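Local coordinates for SPbeta prophage-derived aminoglycoside N(3')-acetyltransferase-like protein YokD (Bacillus subtilis, PDB 2NYG) that probably transfers an acetyl group from acetyl-coenzyme A to aminoglycosides, forms a homodimer and may contribute to antibiotic resistance, at residues 75-80 / 209-214; 117-120 / 124-127; 135-140 / 144-149. All coordinates share one frame; numbering follows the deposited sequence.

In the fold
Interactions 2 and 3 follow one another in the chain and share the edge of the seven-stranded mixed sheet: strand 126-127, from interaction 2, pairs antiparallel with strand 135-139, from interaction 3, probably through a Lys-126 N to Ala-137 O hydrogen bond. Their centres are about 10 Å apart, and Leu-146 of interaction 3 also packs on the backbone of Lys-126 and Arg-127. Interaction 1 has its centre about 24 Å from both. It ties the loop after strand 65-69 to the separate three-stranded antiparallel sheet, joining segments that lie on either side of the other two contacts in sequence. Interactions 2 and 3 thus pack helices 114-119 and 142-146 against the edge strands, while interaction 1 joins the loop to the small sheet.

Interaction 1 (75-80 / 209-214); sequences LSDPKE and RVWKEY
An Asx turn in the loop that follows strand 65-69 receives the indole of Trp-211, at the break in strand 208-217 of the three-stranded antiparallel sheet. Asp-77 makes the turn: its OD1 accepts the backbone N-H of Lys-79 at 3.1 Å, using the anti lone pair, in a nearly straight bond (164°). The indole arrives edge-on with its six-membered end. CH2 lies 3.8 Å from Asp-77 CA and also 3.8 Å from the carbonyl O of Ser-76, both near the ring plane, while Pro-78 CD approaches CH2 obliquely at 4.4 Å. With CG anti to the backbone N of Trp-211 (chi1 178°), the ring reaches across to the loop although the two backbones are well apart. The Asp-77 carboxylate stands almost perpendicular to the indole, its plane turned by 84°, and OD2 comes within 4.0 Å of Trp-211 CZ2. Arg-95 of helix 93-96 also touches Trp-211 and forms a long, weak ion pair with Asp-77 OD2. Between the segments the meeting is therefore one of aromatic C-H edges with oxygens and aliphatic carbons, held by van der Waals contact and perhaps slight electrostatic attraction, while the carboxylate's hydrogen bond shapes its own loop.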
loop_
_atom_site.group_PDB
_atom_site.type_symbol
_atom_site.label_atom_id
_atom_site.label_comp_id
_atom_site.label_asym_id
_atom_site.label_seq_id
_atom_site.Cartn_x
_atom_site.Cartn_y
_atom_site.Cartn_z
ATOM N N LEU A 75 -10.238 -11.895 4.792
ATOM C CA LEU A 75 -9.770 -12.999 5.622
ATOM C C LEU A 75 -10.937 -13.630 6.382
ATOM O O LEU A 75 -10.878 -13.850 7.592
ATOM C CB LEU A 75 -8.703 -12.505 6.606
ATOM C CG LEU A 75 -7.238 -12.588 6.158
ATOM C CD1 LEU A 75 -6.974 -11.647 5.007
ATOM C CD2 LEU A 75 -6.342 -12.255 7.327
ATOM N N SER A 76 -11.993 -13.935 5.642
ATOM C CA SER A 76 -13.201 -14.516 6.210
ATOM C C SER A 76 -13.546 -15.861 5.584
ATOM O O SER A 76 -12.894 -16.305 4.638
ATOM C CB SER A 76 -14.362 -13.539 6.011
ATOM O OG SER A 76 -14.374 -13.039 4.683
ATOM N N ASP A 77 -14.574 -16.503 6.124
ATOM C CA ASP A 77 -15.028 -17.787 5.613
ATOM C C ASP A 77 -15.538 -17.586 4.188
ATOM O O ASP A 77 -16.472 -16.822 3.957
ATOM C CB ASP A 77 -16.139 -18.329 6.496
ATOM C CG ASP A 77 -16.411 -19.783 6.238
ATOM O OD1 ASP A 77 -16.758 -20.114 5.081
ATOM O OD2 ASP A 77 -16.272 -20.587 7.191
ATOM N N PRO A 78 -14.942 -18.292 3.215
ATOM C CA PRO A 78 -15.308 -18.196 1.796
ATOM C C PRO A 78 -16.798 -18.316 1.467
ATOM O O PRO A 78 -17.249 -17.795 0.446
ATOM C CB PRO A 78 -14.469 -19.296 1.153
ATOM C CG PRO A 78 -14.418 -20.325 2.227
ATOM C CD PRO A 78 -14.126 -19.495 3.454
ATOM N N LYS A 79 -17.555 -18.997 2.326
ATOM C CA LYS A 79 -18.993 -19.156 2.113
ATOM C C LYS A 79 -19.657 -17.785 1.991
ATOM O O LYS A 79 -20.295 -17.479 0.980
ATOM C CB LYS A 79 -19.614 -19.928 3.268
ATOM N N GLU A 80 -19.493 -16.966 3.030
ATOM C CA GLU A 80 -20.067 -15.628 3.090
ATOM C C GLU A 80 -19.665 -14.758 1.913
ATOM O O GLU A 80 -20.253 -13.707 1.687
ATOM C CB GLU A 80 -19.654 -14.953 4.388
ATOM N N ARG A 209 -0.377 -20.991 13.097
ATOM C CA ARG A 209 -1.607 -20.612 12.402
ATOM C C ARG A 209 -2.756 -21.480 12.883
ATOM O O ARG A 209 -2.619 -22.699 12.979
ATOM C CB ARG A 209 -1.443 -20.774 10.898
ATOM C CG ARG A 209 -2.690 -20.444 10.122
ATOM C CD ARG A 209 -2.453 -20.663 8.650
ATOM N NE ARG A 209 -3.637 -20.373 7.845
ATOM C CZ ARG A 209 -4.751 -21.103 7.844
ATOM N NH1 ARG A 209 -4.853 -22.182 8.607
ATOM N NH2 ARG A 209 -5.765 -20.756 7.064
ATOM N N VAL A 210 -3.895 -20.855 13.160
ATOM C CA VAL A 210 -5.058 -21.568 13.688
ATOM C C VAL A 210 -6.390 -20.957 13.265
ATOM O O VAL A 210 -6.798 -19.948 13.840
ATOM C CB VAL A 210 -5.036 -21.566 15.239
ATOM C CG1 VAL A 210 -6.348 -22.066 15.779
ATOM C CG2 VAL A 210 -3.896 -22.432 15.757
ATOM N N TRP A 211 -7.074 -21.563 12.292
ATOM C CA TRP A 211 -8.370 -21.044 11.842
ATOM C C TRP A 211 -9.338 -21.004 13.021
ATOM O O TRP A 211 -9.701 -22.039 13.565
ATOM C CB TRP A 211 -8.956 -21.909 10.718
ATOM C CG TRP A 211 -10.304 -21.424 10.259
ATOM C CD1 TRP A 211 -11.499 -21.634 10.881
ATOM C CD2 TRP A 211 -10.585 -20.571 9.130
ATOM N NE1 TRP A 211 -12.503 -20.967 10.219
ATOM C CE2 TRP A 211 -11.974 -20.307 9.142
ATOM C CE3 TRP A 211 -9.796 -20.003 8.111
ATOM C CZ2 TRP A 211 -12.596 -19.500 8.176
ATOM C CZ3 TRP A 211 -10.417 -19.197 7.148
ATOM C CH2 TRP A 211 -11.807 -18.955 7.193
ATOM N N LYS A 212 -9.757 -19.802 13.401
ATOM C CA LYS A 212 -10.641 -19.625 14.540
ATOM C C LYS A 212 -12.014 -19.083 14.202
ATOM O O LYS A 212 -12.173 -18.307 13.263
ATOM C CB LYS A 212 -9.980 -18.699 15.563
ATOM C CG LYS A 212 -10.795 -18.524 16.808
ATOM C CD LYS A 212 -10.121 -17.596 17.780
ATOM C CE LYS A 212 -11.039 -17.287 18.965
ATOM N NZ LYS A 212 -10.443 -16.289 19.919
ATOM N N GLU A 213 -13.009 -19.507 14.975
ATOM C CA GLU A 213 -14.374 -19.046 14.773
ATOM C C GLU A 213 -14.798 -18.160 15.930
ATOM O O GLU A 213 -14.531 -18.455 17.095
ATOM C CB GLU A 213 -15.331 -20.221 14.661
ATOM C CG GLU A 213 -15.241 -20.951 13.347
ATOM C CD GLU A 213 -16.341 -21.979 13.201
ATOM O OE1 GLU A 213 -16.926 -22.378 14.241
ATOM O OE2 GLU A 213 -16.609 -22.392 12.051
ATOM N N TYR A 214 -15.454 -17.060 15.598
ATOM C CA TYR A 214 -15.912 -16.122 16.603
ATOM C C TYR A 214 -17.303 -15.617 16.220
ATOM O O TYR A 214 -17.753 -15.777 15.069
ATOM C CB TYR A 214 -14.916 -14.958 16.715
ATOM C CG TYR A 214 -14.708 -14.180 15.430
ATOM C CD1 TYR A 214 -15.137 -12.856 15.321
ATOM C CD2 TYR A 214 -14.106 -14.771 14.321
ATOM C CE1 TYR A 214 -14.974 -12.140 14.145
ATOM C CE2 TYR A 214 -13.939 -14.064 13.134
ATOM C CZ TYR A 214 -14.377 -12.747 13.054
ATOM O OH TYR A 214 -14.222 -12.032 11.892
#

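Interaction 2 (117-120 / 124-127)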
loop_
_atom_site.group_PDB
_atom_site.type_symbol
_atom_site.label_atom_id
_atom_site.label_comp_id
_atom_site.label_asym_id
_atom_site.label_seq_id
_atom_site.Cartn_x
_atom_site.Cartn_y
_atom_site.Cartn_z
ATOM N N GLU A 117 -4.132 2.558 2.956
ATOM C CA GLU A 117 -3.191 1.487 2.667
ATOM C C GLU A 117 -1.754 1.949 2.877
ATOM O O GLU A 117 -0.906 1.193 3.348
ATOM C CB GLU A 117 -3.393 0.962 1.238
ATOM C CG GLU A 117 -2.431 -0.161 0.855
ATOM C CD GLU A 117 -2.583 -1.413 1.709
ATOM O OE1 GLU A 117 -3.116 -1.336 2.833
ATOM O OE2 GLU A 117 -2.143 -2.485 1.257
ATOM N N LEU A 118 -1.486 3.197 2.527
ATOM C CA LEU A 118 -0.164 3.750 2.705
ATOM C C LEU A 118 0.024 4.192 4.156
ATOM O O LEU A 118 1.101 4.051 4.726
ATOM C CB LEU A 118 0.030 4.949 1.793
ATOM C CG LEU A 118 1.415 5.544 1.988
ATOM C CD1 LEU A 118 2.471 4.530 1.553
ATOM C CD2 LEU A 118 1.529 6.818 1.208
ATOM N N PHE A 119 -1.039 4.719 4.750
ATOM C CA PHE A 119 -0.978 5.201 6.115
ATOM C C PHE A 119 -0.649 4.107 7.120
ATOM O O PHE A 119 -0.049 4.373 8.165
ATOM C CB PHE A 119 -2.303 5.864 6.494
ATOM C CG PHE A 119 -2.283 6.506 7.841
ATOM C CD1 PHE A 119 -1.456 7.604 8.088
ATOM C CD2 PHE A 119 -3.050 5.992 8.880
ATOM C CE1 PHE A 119 -1.393 8.170 9.343
ATOM C CE2 PHE A 119 -2.991 6.554 10.140
ATOM C CZ PHE A 119 -2.159 7.645 10.369
ATOM N N ARG A 120 -1.041 2.876 6.804
ATOM C CA ARG A 120 -0.806 1.753 7.704
ATOM C C ARG A 120 0.659 1.388 7.853
ATOM O O ARG A 120 1.055 0.839 8.866
ATOM C CB ARG A 120 -1.596 0.516 7.266
ATOM C CG ARG A 120 -1.213 -0.039 5.893
ATOM C CD ARG A 120 -1.866 -1.392 5.648
ATOM N NE ARG A 120 -0.913 -2.496 5.748
ATOM C CZ ARG A 120 -0.417 -3.151 4.700
ATOM N NH1 ARG A 120 -0.785 -2.815 3.473
ATOM N NH2 ARG A 120 0.445 -4.142 4.874
ATOM N N GLU A 124 5.671 5.386 12.363
ATOM C CA GLU A 124 4.998 5.670 13.628
ATOM C C GLU A 124 3.508 5.362 13.744
ATOM O O GLU A 124 2.877 5.685 14.746
ATOM C CB GLU A 124 5.275 7.119 14.011
ATOM C CG GLU A 124 6.752 7.458 13.867
ATOM C CD GLU A 124 7.357 7.987 15.133
ATOM O OE1 GLU A 124 7.152 9.185 15.422
ATOM O OE2 GLU A 124 8.028 7.202 15.840
ATOM N N VAL A 125 2.953 4.721 12.728
ATOM C CA VAL A 125 1.551 4.345 12.732
ATOM C C VAL A 125 1.384 2.945 13.326
ATOM O O VAL A 125 2.087 2.011 12.945
ATOM C CB VAL A 125 0.984 4.346 11.307
ATOM C CG1 VAL A 125 -0.447 3.831 11.313
ATOM C CG2 VAL A 125 1.054 5.737 10.733
ATOM N N LYS A 126 0.446 2.802 14.253
ATOM C CA LYS A 126 0.193 1.509 14.872
ATOM C C LYS A 126 -1.105 0.915 14.333
ATOM O O LYS A 126 -1.954 1.643 13.813
ATOM C CB LYS A 126 0.093 1.666 16.379
ATOM C CG LYS A 126 1.398 2.051 17.062
ATOM C CD LYS A 126 2.223 0.826 17.442
ATOM C CE LYS A 126 3.242 1.186 18.504
ATOM N NZ LYS A 126 4.087 2.322 18.040
ATOM N N ARG A 127 -1.253 -0.402 14.470
ATOM C CA ARG A 127 -2.429 -1.121 13.990
ATOM C C ARG A 127 -2.926 -2.097 15.044
ATOM O O ARG A 127 -2.128 -2.788 15.676
ATOM C CB ARG A 127 -2.073 -1.890 12.721
ATOM C CG ARG A 127 -3.241 -2.492 11.977
ATOM C CD ARG A 127 -2.771 -3.121 10.693
ATOM N NE ARG A 127 -3.874 -3.616 9.881
ATOM C CZ ARG A 127 -3.720 -4.269 8.736
ATOM N NH1 ARG A 127 -2.508 -4.505 8.264
ATOM N NH2 ARG A 127 -4.776 -4.695 8.064
HETATM O O HOH W 1 0.161 -2.414 8.539
#
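Phe-119 and Arg-120, near the C-terminal end of helix 114-119, meet Val-125 and Arg-127 close to strand 126-127, an outer strand of the mixed sheet: a short helix-to-strand connection. On the helix, Glu-117 turns its carboxylate toward the Arg-120 guanidinium. An OE2 to NH1 salt bridge is modelled there, but the position of NH1 is doubtful; OE1 of Glu-117 has a hydrogen bond to Thr-108 OG1. Leu-118 faces helix 48-60 and also packs on Arg-120 of the second subunit, placing this helix end at the dimer contact. Phe-119 carries the apolar part. Its CG is anti to the backbone N (chi1 -174°), and one face of the ring takes the CG2 methyl of Val-125 in a CH-pi contact, 3.9 Å from CG2 to the ring centroid and 20° off the normal. The methyl sits toward the rim, with Phe-119 CE1 3.7 Å from Val-125 CG2, while Val-125 CG1 lies 3.9 Å from Phe-119 CE2. Ile-53, Val-136 and Trp-138 also touch this ring; the Phe-119 side chain is about 9 Å from that of Gln-114, which binds coenzyme A. Arg-120 runs side by side with Arg-127, both pointing the same way, their guanidinium planes 56° apart. Arg-120 NE and Arg-127 NH1 are 3.6 Å apart, a pairing of like charges that a shared water probably eases. Arg-127 is extended and finds its main partners beyond the contact, NH2 donating to the carbonyl oxygens of Thr-106 and Ser-70. The water accepts from Arg-120 NE at 3.0 Å and, weakly, from Arg-127 NH1 at 3.4 Å, and it donates weakly to Arg-120 O.

Interaction 3 (135-140 / 144-149)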
loop_
_atom_site.group_PDB
_atom_site.type_symbol
_atom_site.label_atom_id
_atom_site.label_comp_id
_atom_site.label_asym_id
_atom_site.label_seq_id
_atom_site.Cartn_x
_atom_site.Cartn_y
_atom_site.Cartn_z
ATOM N N PHE A 135 -7.892 -1.163 13.021
ATOM C CA PHE A 135 -7.768 0.269 12.848
ATOM C C PHE A 135 -6.278 0.562 12.900
ATOM O O PHE A 135 -5.476 -0.275 13.310
ATOM C CB PHE A 135 -8.479 1.015 13.975
ATOM C CG PHE A 135 -9.967 0.991 13.868
ATOM C CD1 PHE A 135 -10.650 2.023 13.231
ATOM C CD2 PHE A 135 -10.696 -0.058 14.418
ATOM C CE1 PHE A 135 -12.045 2.012 13.151
ATOM C CE2 PHE A 135 -12.081 -0.085 14.343
ATOM C CZ PHE A 135 -12.760 0.955 13.710
ATOM N N VAL A 136 -5.915 1.754 12.461
ATOM C CA VAL A 136 -4.538 2.194 12.477
ATOM C C VAL A 136 -4.588 3.589 13.054
ATOM O O VAL A 136 -5.519 4.347 12.779
ATOM C CB VAL A 136 -3.962 2.252 11.071
ATOM C CG1 VAL A 136 -3.630 0.868 10.588
ATOM C CG2 VAL A 136 -4.962 2.880 10.153
ATOM N N ALA A 137 -3.602 3.927 13.870
ATOM C CA ALA A 137 -3.572 5.249 14.465
ATOM C C ALA A 137 -2.157 5.780 14.597
ATOM O O ALA A 137 -1.191 5.025 14.692
ATOM C CB ALA A 137 -4.260 5.233 15.824
ATOM N N TRP A 138 -2.071 7.104 14.584
ATOM C CA TRP A 138 -0.833 7.860 14.701
ATOM C C TRP A 138 -1.152 8.971 15.690
ATOM O O TRP A 138 -2.231 9.566 15.620
ATOM C CB TRP A 138 -0.482 8.496 13.351
ATOM C CG TRP A 138 0.736 9.386 13.365
ATOM C CD1 TRP A 138 2.001 9.034 13.015
ATOM C CD2 TRP A 138 0.796 10.773 13.740
ATOM N NE1 TRP A 138 2.845 10.106 13.142
ATOM C CE2 TRP A 138 2.131 11.187 13.585
ATOM C CE3 TRP A 138 -0.150 11.699 14.190
ATOM C CZ2 TRP A 138 2.550 12.489 13.860
ATOM C CZ3 TRP A 138 0.268 13.003 14.464
ATOM C CH2 TRP A 138 1.606 13.383 14.295
ATOM N N GLY A 139 -0.238 9.259 16.606
ATOM C CA GLY A 139 -0.507 10.338 17.535
ATOM C C GLY A 139 -0.475 10.044 19.019
ATOM O O GLY A 139 -0.252 8.920 19.459
ATOM N N LYS A 140 -0.723 11.097 19.785
ATOM C CA LYS A 140 -0.717 11.051 21.230
ATOM C C LYS A 140 -1.425 9.850 21.847
ATOM O O LYS A 140 -0.869 9.190 22.720
ATOM C CB LYS A 140 -1.328 12.346 21.778
ATOM C CG LYS A 140 -1.111 12.550 23.269
ATOM C CD LYS A 140 -1.899 13.740 23.774
ATOM C CE LYS A 140 -1.688 13.934 25.268
ATOM N NZ LYS A 140 -2.540 15.030 25.794
ATOM N N LYS A 144 -3.625 3.724 23.560
ATOM C CA LYS A 144 -4.794 3.343 24.344
ATOM C C LYS A 144 -6.016 3.056 23.495
ATOM O O LYS A 144 -6.998 2.500 23.976
ATOM C CB LYS A 144 -5.116 4.408 25.401
ATOM C CG LYS A 144 -5.466 5.780 24.875
ATOM C CD LYS A 144 -5.742 6.754 26.038
ATOM C CE LYS A 144 -4.514 6.924 26.961
ATOM N NZ LYS A 144 -4.744 7.843 28.125
ATOM N N ILE A 145 -5.936 3.406 22.223
ATOM C CA ILE A 145 -7.026 3.195 21.306
ATOM C C ILE A 145 -6.941 1.857 20.567
ATOM O O ILE A 145 -7.965 1.205 20.354
ATOM C CB ILE A 145 -7.080 4.357 20.290
ATOM C CG1 ILE A 145 -7.383 5.653 21.038
ATOM C CG2 ILE A 145 -8.138 4.088 19.225
ATOM C CD1 ILE A 145 -7.915 6.770 20.164
ATOM N N LEU A 146 -5.730 1.450 20.193
ATOM C CA LEU A 146 -5.550 0.204 19.466
ATOM C C LEU A 146 -5.205 -0.987 20.357
ATOM O O LEU A 146 -5.462 -2.126 20.012
ATOM C CB LEU A 146 -4.452 0.373 18.408
ATOM C CG LEU A 146 -4.538 1.458 17.337
ATOM C CD1 LEU A 146 -3.392 1.265 16.394
ATOM C CD2 LEU A 146 -5.845 1.380 16.569
ATOM N N ASN A 147 -4.627 -0.695 21.514
ATOM C CA ASN A 147 -4.180 -1.691 22.498
ATOM C C ASN A 147 -4.875 -3.048 22.668
ATOM O O ASN A 147 -4.269 -4.095 22.444
ATOM C CB ASN A 147 -4.132 -0.984 23.863
ATOM C CG ASN A 147 -3.803 -1.928 25.023
ATOM O OD1 ASN A 147 -3.872 -3.163 24.909
ATOM N ND2 ASN A 147 -3.478 -1.334 26.173
ATOM N N GLN A 148 -6.113 -2.943 23.152
ATOM C CA GLN A 148 -6.971 -4.081 23.496
ATOM C C GLN A 148 -7.584 -5.025 22.424
ATOM O O GLN A 148 -7.432 -6.249 22.513
ATOM C CB GLN A 148 -8.083 -3.564 24.416
ATOM C CG GLN A 148 -9.357 -4.393 24.490
ATOM C CD GLN A 148 -10.286 -3.829 25.510
ATOM O OE1 GLN A 148 -10.017 -2.780 26.089
ATOM N NE2 GLN A 148 -11.395 -4.527 25.741
ATOM N N HIS A 149 -8.289 -4.444 21.448
ATOM C CA HIS A 149 -8.973 -5.171 20.353
ATOM C C HIS A 149 -9.238 -6.721 20.390
ATOM O O HIS A 149 -8.481 -7.497 19.830
ATOM C CB HIS A 149 -8.307 -4.837 19.011
ATOM C CG HIS A 149 -9.274 -4.536 17.909
ATOM N ND1 HIS A 149 -10.566 -5.019 17.876
ATOM C CD2 HIS A 149 -9.127 -3.788 16.792
ATOM C CE1 HIS A 149 -11.178 -4.574 16.793
ATOM N NE2 HIS A 149 -10.325 -3.822 16.119
#
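Leu-146 provides most of the apolar contact: its forked end lies against strand 135-139 at Phe-135 and Ala-137. The CD2 branch lies 3.7 Å from Phe-135 CB and equally 3.7 Å from the carbonyl O of Phe-135. The CD1 branch reaches along the strand to the backbone N of Ala-137, also 3.7 Å away, and Leu-146 CG rests 4.1 Å from the Ala-137 methyl, CB. Because CG of Leu-146 is anti to its carbonyl carbon (chi1 -57°) and one methyl continues outward in an extended line (chi2 -174°), the two methyls lie side by side against the backbone between Phe-135 and Ala-137. This is strand-to-helix packing on one face of the mixed sheet: helix 142-146 follows the strand directly and lies over it, with Pro-160 and Leu-161 of helix 160-166 touching the Phe-135 ring. Val-136 and Trp-138 point away from segment 144-149, Trp-138 meeting helix 48-60. The second kind of contact joins two aromatic residues. The His-149 side chain, just beyond the helix, runs at about a right angle to that of Phe-135, its NE2 lying near the plane of the phenyl ring at the edge, 4.1 Å from Phe-135 CD2. That nitrogen is hydrogen-bonded to the carbonyl O of Tyr-133, and the imidazole also meets the ring of His-130.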